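Local coordinates for protein carbohydrate esterase family 2 (CE2) (Chaetomium olivicolor, PDB 4XVH) that probably removes acetyl groups from xylan or related polysaccharides, as a two-domain esterase with an SGNH-type hydrolase domain and a jelly-roll beta-sandwich domain, at residues A[162-167]-A[182-187]; A[210-215]-A[236-241]; A[186-191]-A[196-201]; A[117-122]-A[254-259]. All blocks are in the same frame, centred on the assembly; numbering follows the deposited sequence.

Followed from the N terminus, the chain reaches the esterase domain and opens interaction 4 at 117-122, just after strand 111-116. The other three contacts nest inside its loop, which closes only at 254-259. Interaction 1 comes first, joining the loop after strand 155-160 to helix 181-184. Interaction 3 begins on the last residues of that contact, sharing T186 and R187, and closes a short surface loop at 196-201. Interaction 2 follows in series, setting strand 207-211 against helix 228-243. Interactions 1, 2 and 4 touch one another and meet around the end of the bound polyether PEU, while interaction 3 lies far from interaction 4.

Interaction 1: A[162-167]-A[182-187]; sequences SGKGLI and PQLYTR. With PEU (2,5,8,11,14,17,20,23,26,29,32,35,38,41,44,47,50,53,56,59,62,65,68,71,74,77,80-heptacosaoxadooctacontan-82-ol), chain C.
K164, G165 and L166 are the residues of 162-167 that meet P182 and L184. Ahead of them, S162 rests its CB 3.9 Å from CAO of the bound polyether PEU. G163 follows with a positive phi of 91°, and its backbone N donates to OAW, the last modelled oxygen of PEU, at 2.9 Å through a bent bond. At K164 the side chain takes over. Its aliphatic part folds at chi2 (-62°) and crosses L184 at about a right angle, with K164 CE 3.7 Å from L184 CD1 and with CG and CD of the lysine also near that methyl. The ammonium end runs on past the leucine to the carbonyl of P179, while the backbone O of K164 accepts from N215 ND2. G165 contributes only backbone, its O standing 4.1 Å from P182 CD. L166 starts out pointing away from helix 181-184, but with CG anti to the backbone N the branch turns back, and L166 CD1 reaches P182 CG at 4.0 Å. The carbonyl O of L166 lies 3.9 Å from CD of the same proline ring. The side-chain contacts are apolar, and two backbone carbonyls lie against the proline ring. L184 is used twice: while CD1 takes the lysine chain, CD2 sits 3.4 Å above the guanidinium plane of R187, toward its rim. These contacts join the loop carrying G163 to helix 181-184. An N-H from this glycine and the amide of N215 converging on one oxygen is consistent with the oxyanion hole of SGNH hydrolases.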
# COMPACT_ATOMS: atom_id res chain seq x y z
N SER A 162 -4.17 2.37 7.95
CA SER A 162 -4.32 3.77 8.36
C SER A 162 -4.15 3.93 9.87
O SER A 162 -4.66 3.12 10.65
CB SER A 162 -5.67 4.32 7.92
OG SER A 162 -5.65 4.45 6.50
N GLY A 163 -3.42 4.97 10.26
CA GLY A 163 -3.28 5.34 11.66
C GLY A 163 -2.08 4.68 12.31
O GLY A 163 -1.76 5.00 13.45
N LYS A 164 -1.42 3.77 11.59
CA LYS A 164 -0.36 2.99 12.18
C LYS A 164 0.98 3.70 12.13
O LYS A 164 1.27 4.45 11.20
CB LYS A 164 -0.25 1.62 11.51
CG LYS A 164 -1.49 0.76 11.70
CD LYS A 164 -1.73 0.45 13.18
CE LYS A 164 -2.81 -0.64 13.33
NZ LYS A 164 -3.04 -1.00 14.77
N GLY A 165 1.81 3.41 13.12
CA GLY A 165 3.14 3.98 13.16
C GLY A 165 4.25 2.94 13.22
O GLY A 165 4.02 1.73 13.14
N LEU A 166 5.47 3.44 13.35
CA LEU A 166 6.66 2.64 13.55
C LEU A 166 6.88 2.30 15.04
O LEU A 166 7.13 1.14 15.37
CB LEU A 166 7.86 3.40 13.01
CG LEU A 166 9.26 2.79 13.19
CD1 LEU A 166 9.36 1.45 12.40
CD2 LEU A 166 10.35 3.77 12.75
N ILE A 167 6.85 3.31 15.91
CA ILE A 167 7.01 3.06 17.35
C ILE A 167 5.72 3.36 18.12
O ILE A 167 5.52 2.81 19.17
CB ILE A 167 8.16 3.88 17.99
CG1 ILE A 167 7.90 5.38 17.90
CG2 ILE A 167 9.46 3.58 17.30
CD1 ILE A 167 8.88 6.18 18.74
N PRO A 182 5.59 -2.86 12.19
CA PRO A 182 6.51 -4.01 12.08
C PRO A 182 5.84 -5.34 12.43
O PRO A 182 6.04 -6.34 11.75
CB PRO A 182 7.65 -3.66 13.07
CG PRO A 182 7.69 -2.10 12.97
CD PRO A 182 6.20 -1.75 12.96
N GLN A 183 5.04 -5.34 13.49
CA GLN A 183 4.30 -6.54 13.86
C GLN A 183 3.33 -6.96 12.75
O GLN A 183 3.22 -8.14 12.43
CB GLN A 183 3.54 -6.32 15.18
CG GLN A 183 2.62 -7.46 15.61
CD GLN A 183 1.88 -7.13 16.93
OE1 GLN A 183 2.10 -6.08 17.53
NE2 GLN A 183 0.99 -8.04 17.37
N LEU A 184 2.61 -5.99 12.20
CA LEU A 184 1.62 -6.26 11.16
C LEU A 184 2.30 -6.85 9.93
O LEU A 184 1.75 -7.71 9.25
CB LEU A 184 0.85 -4.98 10.81
CG LEU A 184 -0.05 -4.57 12.01
CD1 LEU A 184 -0.79 -3.25 11.76
CD2 LEU A 184 -1.01 -5.68 12.43
N TYR A 185 3.51 -6.36 9.64
CA TYR A 185 4.29 -6.87 8.51
C TYR A 185 4.66 -8.37 8.63
O TYR A 185 5.09 -8.98 7.63
CB TYR A 185 5.56 -6.04 8.34
CG TYR A 185 6.35 -6.29 7.07
CD1 TYR A 185 5.89 -5.83 5.82
CD2 TYR A 185 7.57 -6.93 7.11
CE1 TYR A 185 6.63 -6.03 4.67
CE2 TYR A 185 8.31 -7.13 5.98
CZ TYR A 185 7.85 -6.70 4.77
OH TYR A 185 8.63 -6.90 3.65
N THR A 186 4.47 -8.98 9.80
CA THR A 186 4.75 -10.42 9.93
C THR A 186 3.54 -11.29 9.60
O THR A 186 3.62 -12.52 9.61
CB THR A 186 5.20 -10.84 11.35
OG1 THR A 186 4.12 -10.68 12.27
CG2 THR A 186 6.40 -10.01 11.83
N ARG A 187 2.41 -10.65 9.31
CA ARG A 187 1.16 -11.38 9.13
C ARG A 187 0.88 -11.66 7.68
O ARG A 187 1.23 -10.85 6.85
CB ARG A 187 -0.02 -10.58 9.74
CG ARG A 187 0.10 -10.36 11.25
CD ARG A 187 -1.05 -9.49 11.73
NE ARG A 187 -1.07 -9.41 13.19
CZ ARG A 187 -2.06 -8.85 13.88
NH1 ARG A 187 -3.11 -8.34 13.24
NH2 ARG A 187 -2.00 -8.81 15.20
CAA PEU C . -14.94 -4.20 10.15
OAB PEU C . -15.04 -2.92 10.80
CAC PEU C . -15.00 -3.01 12.27
CAD PEU C . -15.11 -1.72 13.17
OAE PEU C . -16.35 -0.99 12.99
CAF PEU C . -16.53 -0.44 11.65
CAG PEU C . -15.72 0.77 11.15
OAH PEU C . -14.28 0.70 11.21
CAI PEU C . -13.69 1.85 10.54
CAJ PEU C . -12.18 1.98 10.81
OAK PEU C . -11.63 3.11 10.09
CAL PEU C . -10.36 3.48 10.68
CAM PEU C . -9.69 4.67 10.01
OAN PEU C . -8.61 4.99 10.91
CAO PEU C . -7.87 6.18 10.56
CAP PEU C . -7.29 6.47 11.93
OAQ PEU C . -6.42 7.57 12.30
CAR PEU C . -6.85 8.94 12.00
CAS PEU C . -6.74 9.52 10.57
OAT PEU C . -5.35 9.62 10.07
CAU PEU C . -4.61 8.37 9.93
CAV PEU C . -3.17 8.61 9.42
OAW PEU C . -2.35 7.43 9.21

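Interaction 2: A[210-215]-A[236-241]. With PEU (2,5,8,11,14,17,20,23,26,29,32,35,38,41,44,47,50,53,56,59,62,65,68,71,74,77,80-heptacosaoxadooctacontan-82-ol), chain C.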
# COMPACT_ATOMS: atom_id res chain seq x y z
N ILE A 210 9.54 2.36 2.59
CA ILE A 210 8.93 2.52 3.91
C ILE A 210 8.56 3.97 4.14
O ILE A 210 9.43 4.83 4.07
CB ILE A 210 9.86 2.05 5.03
CG1 ILE A 210 10.23 0.57 4.82
CG2 ILE A 210 9.19 2.31 6.40
CD1 ILE A 210 11.35 0.08 5.69
N ASN A 211 7.29 4.22 4.44
CA ASN A 211 6.80 5.56 4.71
C ASN A 211 6.01 5.58 6.03
O ASN A 211 4.79 5.37 6.05
CB ASN A 211 5.93 6.02 3.54
CG ASN A 211 5.42 7.45 3.69
OD1 ASN A 211 5.40 8.04 4.77
ND2 ASN A 211 4.96 8.00 2.57
N LEU A 212 6.72 5.84 7.12
CA LEU A 212 6.12 5.81 8.44
C LEU A 212 6.67 6.95 9.29
O LEU A 212 7.86 7.30 9.18
CB LEU A 212 6.42 4.49 9.14
CG LEU A 212 5.77 3.24 8.56
CD1 LEU A 212 6.43 2.03 9.22
CD2 LEU A 212 4.26 3.27 8.87
N GLY A 213 5.81 7.52 10.14
CA GLY A 213 6.25 8.59 11.03
C GLY A 213 5.19 9.68 11.15
O GLY A 213 5.20 10.45 12.10
N THR A 214 4.29 9.77 10.17
CA THR A 214 3.23 10.77 10.28
C THR A 214 2.47 10.56 11.59
O THR A 214 2.25 11.51 12.34
CB THR A 214 2.27 10.70 9.10
OG1 THR A 214 3.01 10.92 7.89
CG2 THR A 214 1.15 11.76 9.24
N ASN A 215 2.08 9.33 11.89
CA ASN A 215 1.38 9.07 13.15
C ASN A 215 2.27 9.16 14.40
O ASN A 215 1.83 9.64 15.46
CB ASN A 215 0.71 7.69 13.07
CG ASN A 215 -0.37 7.66 11.98
OD1 ASN A 215 -1.29 8.46 12.02
ND2 ASN A 215 -0.21 6.80 11.00
N VAL A 236 16.05 1.78 11.99
CA VAL A 236 17.19 0.92 11.68
C VAL A 236 16.82 -0.55 11.95
O VAL A 236 17.00 -1.41 11.09
CB VAL A 236 18.42 1.34 12.50
CG1 VAL A 236 19.53 0.29 12.37
CG2 VAL A 236 18.91 2.71 12.01
N LYS A 237 16.22 -0.81 13.10
CA LYS A 237 15.86 -2.18 13.47
C LYS A 237 14.83 -2.81 12.51
O LYS A 237 14.92 -4.00 12.17
CB LYS A 237 15.35 -2.18 14.91
CG LYS A 237 14.98 -3.55 15.46
CD LYS A 237 16.20 -4.48 15.48
CE LYS A 237 15.92 -5.72 16.34
NZ LYS A 237 14.53 -6.24 16.07
N PHE A 238 13.84 -2.02 12.07
CA PHE A 238 12.80 -2.51 11.17
C PHE A 238 13.43 -2.94 9.83
O PHE A 238 13.17 -4.03 9.33
CB PHE A 238 11.72 -1.44 10.95
CG PHE A 238 10.52 -1.93 10.16
CD1 PHE A 238 10.15 -3.27 10.19
CD2 PHE A 238 9.76 -1.04 9.40
CE1 PHE A 238 9.05 -3.73 9.45
CE2 PHE A 238 8.66 -1.49 8.68
CZ PHE A 238 8.31 -2.86 8.71
N VAL A 239 14.29 -2.10 9.28
CA VAL A 239 15.00 -2.47 8.08
C VAL A 239 15.87 -3.71 8.31
O VAL A 239 15.85 -4.66 7.51
CB VAL A 239 15.84 -1.29 7.56
CG1 VAL A 239 16.79 -1.76 6.47
CG2 VAL A 239 14.88 -0.17 7.02
N GLN A 240 16.61 -3.75 9.42
CA GLN A 240 17.43 -4.91 9.69
C GLN A 240 16.55 -6.16 9.77
O GLN A 240 16.91 -7.21 9.25
CB GLN A 240 18.24 -4.70 10.97
CG GLN A 240 19.38 -3.71 10.78
CD GLN A 240 20.04 -3.30 12.08
OE1 GLN A 240 19.48 -3.47 13.16
NE2 GLN A 240 21.24 -2.75 11.98
N ASP A 241 15.38 -6.03 10.40
CA ASP A 241 14.46 -7.17 10.51
C ASP A 241 13.97 -7.62 9.11
O ASP A 241 13.88 -8.83 8.84
CB ASP A 241 13.26 -6.84 11.40
CG ASP A 241 13.63 -6.74 12.87
OD1 ASP A 241 14.72 -7.22 13.26
OD2 ASP A 241 12.83 -6.19 13.64
CAA PEU C . -14.94 -4.20 10.15
OAB PEU C . -15.04 -2.92 10.80
CAC PEU C . -15.00 -3.01 12.27
CAD PEU C . -15.11 -1.72 13.17
OAE PEU C . -16.35 -0.99 12.99
CAF PEU C . -16.53 -0.44 11.65
CAG PEU C . -15.72 0.77 11.15
OAH PEU C . -14.28 0.70 11.21
CAI PEU C . -13.69 1.85 10.54
CAJ PEU C . -12.18 1.98 10.81
OAK PEU C . -11.63 3.11 10.09
CAL PEU C . -10.36 3.48 10.68
CAM PEU C . -9.69 4.67 10.01
OAN PEU C . -8.61 4.99 10.91
CAO PEU C . -7.87 6.18 10.56
CAP PEU C . -7.29 6.47 11.93
OAQ PEU C . -6.42 7.57 12.30
CAR PEU C . -6.85 8.94 12.00
CAS PEU C . -6.74 9.52 10.57
OAT PEU C . -5.35 9.62 10.07
CAU PEU C . -4.61 8.37 9.93
CAV PEU C . -3.17 8.61 9.42
OAW PEU C . -2.35 7.43 9.21
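The ring of F238 is approached obliquely by two methyl groups of 210-215: I210 CD1 lies 4.2 Å from F238 CD2, and L212 CD1 is equally far from F238 CE2. L166 also brings a methyl to the CD2 side, and P182 meets the ring at CE1, so the phenyl group is the meeting point of this contact with the neighbouring loop and short helix. With its CG anti to the backbone N (chi1 -173°), F238 projects from helix 228-243 toward the strand end. I210 shares its terminal CD1 between two partners, since that methyl is also 3.8 Å from V239 CG2. Everything crossing this buried interface is aliphatic or aromatic carbon. The polar groups are spent elsewhere. On the helix, K237 and D241, one turn apart, form a salt bridge in which K237 NZ meets D241 OD1 and OD2 at 3.0 Å, each on its syn lone pair. At the other end of 210-215, the amide of N215 turns to the ligand, with ND2 donating to PEU OAW at 2.9 Å and 155°. In the fold, strand 207-211 runs between strands 111-116 and 250-254 of the parallel sheet. Helix 228-243 belongs to the beta-alpha-beta crossover from 207-211 to 250-254, and V239 reaches F251 and L253 on that second strand and L285 of helix 270-285.

Interaction 3: A[186-191]-A[196-201]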
# COMPACT_ATOMS: atom_id res chain seq x y z
N THR A 186 4.47 -8.98 9.80
CA THR A 186 4.75 -10.42 9.93
C THR A 186 3.54 -11.29 9.60
O THR A 186 3.62 -12.52 9.61
CB THR A 186 5.20 -10.84 11.35
OG1 THR A 186 4.12 -10.68 12.27
CG2 THR A 186 6.40 -10.01 11.83
N ARG A 187 2.41 -10.65 9.31
CA ARG A 187 1.16 -11.38 9.13
C ARG A 187 0.88 -11.66 7.68
O ARG A 187 1.23 -10.85 6.85
CB ARG A 187 -0.02 -10.58 9.74
CG ARG A 187 0.10 -10.36 11.25
CD ARG A 187 -1.05 -9.49 11.73
NE ARG A 187 -1.07 -9.41 13.19
CZ ARG A 187 -2.06 -8.85 13.88
NH1 ARG A 187 -3.11 -8.34 13.24
NH2 ARG A 187 -2.00 -8.81 15.20
N TYR A 188 0.20 -12.77 7.36
CA TYR A 188 -0.14 -13.05 5.97
C TYR A 188 -1.23 -12.07 5.54
O TYR A 188 -0.94 -11.09 4.86
CB TYR A 188 -0.65 -14.49 5.75
CG TYR A 188 -0.13 -15.04 4.42
CD1 TYR A 188 0.47 -16.30 4.33
CD2 TYR A 188 -0.08 -14.21 3.29
CE1 TYR A 188 0.97 -16.77 3.12
CE2 TYR A 188 0.43 -14.66 2.09
CZ TYR A 188 0.95 -15.94 2.01
OH TYR A 188 1.47 -16.34 0.80
N GLY A 189 -2.47 -12.35 5.93
CA GLY A 189 -3.52 -11.36 5.78
C GLY A 189 -3.46 -10.46 7.00
O GLY A 189 -2.92 -10.88 8.04
N ALA A 190 -4.02 -9.26 6.90
CA ALA A 190 -3.87 -8.26 7.96
C ALA A 190 -4.37 -8.71 9.32
O ALA A 190 -3.84 -8.24 10.32
CB ALA A 190 -4.59 -6.98 7.59
N ASN A 191 -5.38 -9.58 9.37
CA ASN A 191 -5.88 -10.01 10.68
C ASN A 191 -5.47 -11.44 11.00
O ASN A 191 -6.02 -12.03 11.89
CB ASN A 191 -7.39 -9.91 10.75
CG ASN A 191 -7.89 -8.50 10.53
OD1 ASN A 191 -8.74 -8.27 9.68
ND2 ASN A 191 -7.36 -7.57 11.28
N SER A 196 2.46 -15.17 10.68
CA SER A 196 1.84 -16.11 9.75
C SER A 196 2.33 -15.94 8.30
O SER A 196 2.09 -16.81 7.50
CB SER A 196 0.30 -16.01 9.78
OG SER A 196 -0.18 -14.71 9.47
N TYR A 197 2.97 -14.83 7.95
CA TYR A 197 3.57 -14.75 6.60
C TYR A 197 4.88 -15.55 6.54
O TYR A 197 5.82 -15.24 7.26
CB TYR A 197 3.84 -13.30 6.18
CG TYR A 197 4.30 -13.14 4.72
CD1 TYR A 197 3.53 -13.65 3.66
CD2 TYR A 197 5.48 -12.49 4.42
CE1 TYR A 197 3.94 -13.50 2.33
CE2 TYR A 197 5.90 -12.32 3.10
CZ TYR A 197 5.14 -12.84 2.06
OH TYR A 197 5.59 -12.69 0.78
N PRO A 198 4.95 -16.56 5.65
CA PRO A 198 6.16 -17.39 5.67
C PRO A 198 7.32 -16.81 4.86
O PRO A 198 8.35 -17.45 4.79
CB PRO A 198 5.67 -18.72 5.06
CG PRO A 198 4.56 -18.37 4.17
CD PRO A 198 3.94 -17.06 4.70
N PHE A 199 7.17 -15.61 4.29
CA PHE A 199 8.23 -15.07 3.43
C PHE A 199 8.69 -16.10 2.35
O PHE A 199 9.86 -16.52 2.30
CB PHE A 199 9.39 -14.61 4.30
CG PHE A 199 9.06 -13.34 5.06
CD1 PHE A 199 9.15 -12.11 4.43
CD2 PHE A 199 8.58 -13.40 6.37
CE1 PHE A 199 8.79 -10.92 5.08
CE2 PHE A 199 8.23 -12.22 7.05
CZ PHE A 199 8.33 -10.97 6.40
N PRO A 200 7.74 -16.53 1.49
CA PRO A 200 8.09 -17.51 0.46
C PRO A 200 9.10 -16.90 -0.51
O PRO A 200 9.04 -15.69 -0.80
CB PRO A 200 6.77 -17.78 -0.25
CG PRO A 200 6.01 -16.49 -0.05
CD PRO A 200 6.34 -16.10 1.36
N ARG A 201 9.99 -17.74 -1.00
CA ARG A 201 11.09 -17.28 -1.84
C ARG A 201 10.60 -16.91 -3.24
O ARG A 201 11.36 -16.36 -4.05
CB ARG A 201 12.16 -18.39 -1.88
CG ARG A 201 13.50 -17.97 -2.50
CD ARG A 201 13.95 -16.65 -1.91
NE ARG A 201 15.24 -16.18 -2.43
CZ ARG A 201 15.38 -15.56 -3.59
NH1 ARG A 201 14.33 -15.40 -4.40
NH2 ARG A 201 16.59 -15.13 -3.97
O HOH W 1 6.03 -13.69 9.28
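S196 takes chi1 near 58°, which sets OG between its own backbone N and carbonyl carbon and aims it at Y188. The backbone N of Y188 donates to S196 OG at 2.9 Å in a nearly straight bond, and the same hydroxyl donates to the carbonyl of A193, so it both accepts and donates. Y188 itself has an unusual chi1 of -142°, which lays its ring across Y197 and P198. There the two tyrosines form a T-shaped pair: Y197 CD1 stands 3.6 Å above the Y188 ring, over its centre, and the planes meet at 81° with centroids 5.0 Å apart. P198 adds an oblique contact, its CD 3.4 Å from Y188 CE1. The backbone joins in at Y197, whose N donates to T186 O at 2.9 Å. A water bridges the carbonyls by donating to T186 O at 2.7 Å and to Y197 O at 2.6 Å, giving T186 O two donors. The Y197 ring is enclosed further by F199, whose face receives Y197 CD2 over its centre. R187 turns its guanidinium edge to A190 O through NH1 and pairs with D194 through NE. R7 lies on Y197 as a cation-pi partner and W17 NE1 bonds to Y188 O. This is a closed surface loop without regular strands, inserted between helix 181-184 and strand 207-211 of the SGNH hydrolase domain, and it packs against the N-terminal beta domain of this family-2 esterase through residues such as R7 and W17.

Interaction 4: A[117-122]-A[254-259]; sequences DSITVG and LNSPML. With PEU (2,5,8,11,14,17,20,23,26,29,32,35,38,41,44,47,50,53,56,59,62,65,68,71,74,77,80-heptacosaoxadooctacontan-82-ol), chain C.
I119, on the short helix 118-121, pushes its CD1 methyl into the turn S256-P257-M258. The helix starts at S118, with D117 as its N-cap; both belong to the GDS motif that marks SGNH hydrolases. The turn is an ST turn just beyond strand 250-254. The close part of the contact is I119 against M258. The two side chains run alongside each other, pointing opposite ways, and the sulfur SD of M258 comes to 3.7 Å from both CD1 and CG1 of the isoleucine. P257 CD also touches I119 CD1, at 4.0 Å. M258 is only partly exposed and forms the more open side of the patch, whereas I119 and P257 are buried, both touching W294. S256 adds a marginal touch, OG to I119 CD1 at 4.0 Å, and is mainly engaged within its own turn: its OG accepts from M258 N at 3.0 Å, more weakly from L259 N, and bonds to T214 OG1. D117 and S118 make no direct contact with 254-259. S118, in the position of the nucleophilic serine of SGNH hydrolases and so probably the nucleophile here, hydrogen-bonds to H306; its OG lies 2.9 Å from PEU OAW. Beside it D117, with CG tucked between the backbone N and the carbonyl carbon, caps the helix: D117 OD1 accepts from I119 N at 3.0 Å, on its anti side and 26° out of the carboxylate plane.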
# COMPACT_ATOMS: atom_id res chain seq x y z
N ASP A 117 1.41 3.80 6.20
CA ASP A 117 0.18 4.09 6.91
C ASP A 117 -0.91 4.53 5.92
O ASP A 117 -0.95 4.06 4.79
CB ASP A 117 0.42 5.18 7.95
CG ASP A 117 1.10 6.43 7.36
OD1 ASP A 117 0.89 6.75 6.18
OD2 ASP A 117 1.84 7.10 8.10
N SER A 118 -1.76 5.46 6.34
CA SER A 118 -2.89 5.87 5.52
C SER A 118 -2.42 6.45 4.16
O SER A 118 -3.11 6.36 3.15
CB SER A 118 -3.73 6.90 6.29
OG SER A 118 -2.96 8.08 6.46
N ILE A 119 -1.25 7.08 4.16
CA ILE A 119 -0.74 7.68 2.93
C ILE A 119 -0.42 6.58 1.90
O ILE A 119 -0.69 6.71 0.68
CB ILE A 119 0.51 8.53 3.23
CG1 ILE A 119 0.13 9.63 4.24
CG2 ILE A 119 1.10 9.14 1.93
CD1 ILE A 119 1.35 10.38 4.81
N THR A 120 0.11 5.47 2.40
CA THR A 120 0.46 4.34 1.55
C THR A 120 -0.77 3.53 1.18
O THR A 120 -0.85 2.96 0.08
CB THR A 120 1.52 3.49 2.27
OG1 THR A 120 2.67 4.34 2.46
CG2 THR A 120 1.89 2.25 1.52
N VAL A 121 -1.76 3.50 2.07
CA VAL A 121 -3.05 2.92 1.72
C VAL A 121 -3.67 3.65 0.54
O VAL A 121 -4.14 3.03 -0.42
CB VAL A 121 -4.05 3.00 2.89
CG1 VAL A 121 -5.47 2.68 2.39
CG2 VAL A 121 -3.63 2.06 4.04
N GLY A 122 -3.66 4.99 0.61
CA GLY A 122 -4.47 5.78 -0.29
C GLY A 122 -5.74 6.31 0.35
O GLY A 122 -6.72 6.53 -0.32
N LEU A 254 11.05 7.30 3.29
CA LEU A 254 10.46 8.59 2.93
C LEU A 254 10.02 9.39 4.15
O LEU A 254 9.54 8.83 5.12
CB LEU A 254 9.23 8.41 2.03
CG LEU A 254 9.39 8.11 0.54
CD1 LEU A 254 9.98 6.72 0.28
CD2 LEU A 254 8.00 8.28 -0.17
N ASN A 255 10.15 10.70 4.07
CA ASN A 255 9.55 11.54 5.07
C ASN A 255 8.11 11.87 4.62
O ASN A 255 7.64 11.46 3.54
CB ASN A 255 10.39 12.80 5.29
CG ASN A 255 10.66 13.55 4.02
OD1 ASN A 255 10.07 13.25 3.00
ND2 ASN A 255 11.56 14.54 4.07
N SER A 256 7.41 12.62 5.43
CA SER A 256 5.95 12.73 5.29
C SER A 256 5.49 14.01 4.61
O SER A 256 5.82 15.11 5.07
CB SER A 256 5.30 12.66 6.67
OG SER A 256 3.94 12.95 6.54
N PRO A 257 4.67 13.88 3.56
CA PRO A 257 4.03 15.04 2.92
C PRO A 257 3.01 15.73 3.84
O PRO A 257 2.60 16.85 3.55
CB PRO A 257 3.34 14.43 1.70
CG PRO A 257 2.93 13.04 2.18
CD PRO A 257 4.17 12.61 2.99
N MET A 258 2.60 15.06 4.93
CA MET A 258 1.64 15.64 5.87
C MET A 258 2.30 16.32 7.07
O MET A 258 1.61 17.03 7.80
CB MET A 258 0.66 14.57 6.37
CG MET A 258 -0.23 14.04 5.26
SD MET A 258 -1.40 12.70 5.69
CE MET A 258 -2.56 13.62 6.75
N LEU A 259 3.59 16.11 7.30
CA LEU A 259 4.25 16.83 8.40
C LEU A 259 4.84 18.13 7.87
O LEU A 259 5.25 18.20 6.71
CB LEU A 259 5.35 15.99 9.04
CG LEU A 259 4.85 14.70 9.71
CD1 LEU A 259 6.02 13.95 10.34
CD2 LEU A 259 3.79 15.04 10.76
CAA PEU C . -14.94 -4.20 10.15
OAB PEU C . -15.04 -2.92 10.80
CAC PEU C . -15.00 -3.01 12.27
CAD PEU C . -15.11 -1.72 13.17
OAE PEU C . -16.35 -0.99 12.99
CAF PEU C . -16.53 -0.44 11.65
CAG PEU C . -15.72 0.77 11.15
OAH PEU C . -14.28 0.70 11.21
CAI PEU C . -13.69 1.85 10.54
CAJ PEU C . -12.18 1.98 10.81
OAK PEU C . -11.63 3.11 10.09
CAL PEU C . -10.36 3.48 10.68
CAM PEU C . -9.69 4.67 10.01
OAN PEU C . -8.61 4.99 10.91
CAO PEU C . -7.87 6.18 10.56
CAP PEU C . -7.29 6.47 11.93
OAQ PEU C . -6.42 7.57 12.30
CAR PEU C . -6.85 8.94 12.00
CAS PEU C . -6.74 9.52 10.57
OAT PEU C . -5.35 9.62 10.07
CAU PEU C . -4.61 8.37 9.93
CAV PEU C . -3.17 8.61 9.42
OAW PEU C . -2.35 7.43 9.21